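Local structure of eukaryotic translation initiation factor 5A-2 (3HKS) at residues 43-48 / 69-74. The protein promotes translation elongation and termination by binding between the exit and peptidyl sites of stalled ribosomes, notably at polyproline sequences. Numbering follows the deposited sequence.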
ATOM      1  N   LYS A  43      14.822  -1.833   4.608  1.00 22.95           N
ATOM      2  CA  LYS A  43      14.912  -3.283   4.858  1.00 24.82           C
ATOM      3  C   LYS A  43      13.908  -4.069   4.003  1.00 25.15           C
ATOM      4  O   LYS A  43      13.212  -4.965   4.503  1.00 25.26           O
ATOM      5  CB  LYS A  43      14.716  -3.606   6.351  1.00 25.23           C
ATOM      6  CG  LYS A  43      15.434  -2.658   7.329  1.00 27.65           C
ATOM      7  CD  LYS A  43      16.698  -3.270   7.894  1.00 33.54           C
ATOM      8  CE  LYS A  43      16.391  -4.095   9.147  1.00 37.45           C
ATOM      9  NZ  LYS A  43      15.848  -3.255  10.268  1.00 39.30           N
ATOM     10  N   ASN A  44      13.847  -3.705   2.720  1.00 25.36           N
ATOM     11  CA  ASN A  44      12.968  -4.316   1.715  1.00 25.34           C
ATOM     12  C   ASN A  44      11.467  -4.194   2.034  1.00 24.27           C
ATOM     13  O   ASN A  44      10.660  -4.986   1.556  1.00 24.83           O
ATOM     14  CB  ASN A  44      13.403  -5.767   1.413  1.00 26.38           C
ATOM     15  CG  ASN A  44      13.090  -6.206  -0.038  1.00 30.16           C
ATOM     16  OD1 ASN A  44      12.539  -7.288  -0.257  1.00 33.75           O
ATOM     17  ND2 ASN A  44      13.458  -5.375  -1.027  1.00 32.55           N
ATOM     18  N   ARG A  45      11.109  -3.184   2.827  1.00 22.81           N
ATOM     19  CA  ARG A  45       9.721  -2.947   3.227  1.00 21.63           C
ATOM     20  C   ARG A  45       9.249  -1.586   2.722  1.00 20.55           C
ATOM     21  O   ARG A  45       9.953  -0.601   2.864  1.00 20.08           O
ATOM     22  CB  ARG A  45       9.550  -3.032   4.759  1.00 21.50           C
ATOM     23  CG  ARG A  45       9.863  -4.399   5.376  1.00 22.37           C
ATOM     24  CD  ARG A  45       8.925  -5.506   4.850  1.00 22.99           C
ATOM     25  NE  ARG A  45       7.528  -5.129   5.043  1.00 24.57           N
ATOM     26  CZ  ARG A  45       6.490  -5.708   4.446  1.00 26.22           C
ATOM     27  NH1 ARG A  45       6.673  -6.712   3.597  1.00 26.33           N
ATOM     28  NH2 ARG A  45       5.262  -5.273   4.700  1.00 26.35           N
ATOM     29  N   PRO A  46       8.060  -1.537   2.103  1.00 20.11           N
ATOM     30  CA  PRO A  46       7.529  -0.231   1.674  1.00 19.49           C
ATOM     31  C   PRO A  46       6.968   0.558   2.856  1.00 19.01           C
ATOM     32  O   PRO A  46       6.079   0.073   3.552  1.00 19.07           O
ATOM     33  CB  PRO A  46       6.436  -0.603   0.662  1.00 19.38           C
ATOM     34  CG  PRO A  46       5.993  -2.030   1.074  1.00 19.81           C
ATOM     35  CD  PRO A  46       7.187  -2.678   1.732  1.00 19.50           C
ATOM     36  N   CYS A  47       7.499   1.761   3.097  1.00 18.21           N
ATOM     37  CA  CYS A  47       7.102   2.538   4.261  1.00 17.37           C
ATOM     38  C   CYS A  47       6.688   3.935   3.866  1.00 17.27           C
ATOM     39  O   CYS A  47       7.235   4.493   2.920  1.00 17.27           O
ATOM     40  CB  CYS A  47       8.234   2.615   5.287  1.00 16.68           C
ATOM     41  SG  CYS A  47       8.983   1.058   5.715  1.00 17.72           S
ATOM     42  N   LYS A  48       5.731   4.506   4.597  1.00 17.52           N
ATOM     43  CA  LYS A  48       5.365   5.906   4.401  1.00 18.05           C
ATOM     44  C   LYS A  48       6.197   6.763   5.328  1.00 17.91           C
ATOM     45  O   LYS A  48       6.280   6.486   6.517  1.00 17.84           O
ATOM     46  CB  LYS A  48       3.877   6.166   4.659  1.00 18.31           C
ATOM     47  CG  LYS A  48       3.541   7.658   4.630  1.00 20.27           C
ATOM     48  CD  LYS A  48       2.062   7.955   4.671  1.00 24.55           C
ATOM     49  CE  LYS A  48       1.595   8.362   3.280  1.00 28.05           C
ATOM     50  NZ  LYS A  48       0.411   9.255   3.301  1.00 31.38           N
ATOM     51  N   ALA A  69       9.859   6.157   9.225  1.00 18.96           N
ATOM     52  CA  ALA A  69       8.833   5.733   8.277  1.00 19.82           C
ATOM     53  C   ALA A  69       8.003   4.567   8.812  1.00 20.03           C
ATOM     54  O   ALA A  69       8.470   3.812   9.661  1.00 20.98           O
ATOM     55  CB  ALA A  69       9.474   5.384   6.909  1.00 19.32           C
ATOM     56  N   ILE A  70       6.775   4.417   8.317  1.00 20.19           N
ATOM     57  CA  ILE A  70       5.867   3.369   8.824  1.00 19.92           C
ATOM     58  C   ILE A  70       5.539   2.338   7.741  1.00 19.82           C
ATOM     59  O   ILE A  70       5.012   2.690   6.679  1.00 19.02           O
ATOM     60  CB  ILE A  70       4.550   3.984   9.413  1.00 20.02           C
ATOM     61  CG1 ILE A  70       4.853   5.055  10.481  1.00 20.44           C
ATOM     62  CG2 ILE A  70       3.597   2.882   9.943  1.00 19.37           C
ATOM     63  CD1 ILE A  70       5.511   4.552  11.745  1.00 20.60           C
ATOM     64  N   ASP A  71       5.864   1.074   8.005  1.00 20.04           N
ATOM     65  CA  ASP A  71       5.550  -0.022   7.081  1.00 20.99           C
ATOM     66  C   ASP A  71       4.061   0.038   6.713  1.00 21.35           C
ATOM     67  O   ASP A  71       3.206   0.009   7.606  1.00 21.58           O
ATOM     68  CB  ASP A  71       5.894  -1.356   7.734  1.00 20.87           C
ATOM     69  CG  ASP A  71       5.758  -2.527   6.792  1.00 22.16           C
ATOM     70  OD1 ASP A  71       4.730  -2.638   6.083  1.00 22.44           O
ATOM     71  OD2 ASP A  71       6.683  -3.363   6.775  1.00 24.29           O
ATOM     72  N   ILE A  72       3.756   0.144   5.414  1.00 21.33           N
ATOM     73  CA  ILE A  72       2.367   0.393   4.969  1.00 21.14           C
ATOM     74  C   ILE A  72       1.401  -0.794   5.132  1.00 21.56           C
ATOM     75  O   ILE A  72       0.186  -0.617   5.064  1.00 21.17           O
ATOM     76  CB  ILE A  72       2.278   0.998   3.526  1.00 21.00           C
ATOM     77  CG1 ILE A  72       2.560  -0.053   2.449  1.00 19.76           C
ATOM     78  CG2 ILE A  72       3.178   2.253   3.395  1.00 20.95           C
ATOM     79  CD1 ILE A  72       2.297   0.442   1.005  1.00 17.45           C
ATOM     80  N   PHE A  73       1.949  -1.987   5.358  1.00 22.34           N
ATOM     81  CA  PHE A  73       1.144  -3.186   5.586  1.00 23.86           C
ATOM     82  C   PHE A  73       1.152  -3.633   7.052  1.00 24.87           C
ATOM     83  O   PHE A  73       0.128  -4.087   7.558  1.00 25.60           O
ATOM     84  CB  PHE A  73       1.605  -4.340   4.689  1.00 23.75           C
ATOM     85  CG  PHE A  73       1.452  -4.066   3.218  1.00 23.72           C
ATOM     86  CD1 PHE A  73       0.187  -3.971   2.643  1.00 23.37           C
ATOM     87  CD2 PHE A  73       2.570  -3.894   2.410  1.00 21.96           C
ATOM     88  CE1 PHE A  73       0.041  -3.711   1.293  1.00 23.13           C
ATOM     89  CE2 PHE A  73       2.432  -3.639   1.053  1.00 22.11           C
ATOM     90  CZ  PHE A  73       1.169  -3.548   0.493  1.00 22.96           C
ATOM     91  N   THR A  74       2.294  -3.504   7.728  1.00 25.65           N
ATOM     92  CA  THR A  74       2.446  -4.023   9.092  1.00 26.19           C
ATOM     93  C   THR A  74       2.354  -2.935  10.160  1.00 27.05           C
ATOM     94  O   THR A  74       2.199  -3.237  11.352  1.00 26.69           O
ATOM     95  CB  THR A  74       3.752  -4.828   9.286  1.00 26.23           C
ATOM     96  OG1 THR A  74       4.867  -3.934   9.357  1.00 26.01           O
ATOM     97  CG2 THR A  74       3.965  -5.836   8.153  1.00 25.18           C
TER
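At the open end of the beta hairpin formed by strands 45-55 and 64-71 in the SH3-like N-terminal domain, Arg45 and Pro46 meet Asp71 and the turn that follows it. Lys48 and Ile70 form the hydrogen-bonded antiparallel pair, with Ile70 N to Lys48 O at 2.8 Å and Lys48 N bonded to Ile70 O. A further backbone bond, Ile72 N to Pro46 O at 3.0 Å, carries the pairing past the strand end; proline, lacking an N-H, can still accept through its carbonyl.

Arg45 grips the Asp71 carboxylate side-on. Its chain bends at chi2 and chi3, folding the guanidinium back until it lies nearly coplanar with the carboxylate, the planes 23° apart. Arg45 NE reaches Asp71 OD2 at 2.6 Å and Arg45 NH2 reaches Asp71 OD1, while NH1 turns to Glu154 of the C-terminal domain. Asp71 suits its place because OD1 also accepts the backbone N-H groups of Phe73 (2.9 Å) and Thr74 (3.1 Å), its CG standing anti to its own backbone N (chi1 -173°). Three donors thus converge on one oxygen, which should help the carboxylate stay ionised.

Pro46 CG packs 3.9 Å from Phe73 CE2, and its CD covers one face of the guanidinium. Cys47 faces Asp71 in the non-hydrogen-bonded pair, and its CB comes unusually close, 3.4 Å, to CB of Ala69, two residues back on the second strand; both side chains are small. Ile72 and Phe73 also touch Met149 on strand 142-151, placing the contact beside the OB-fold domain. The whole is an antiparallel hairpin whose second strand ends in an Asx turn, clasped by an arginine-aspartate salt bridge.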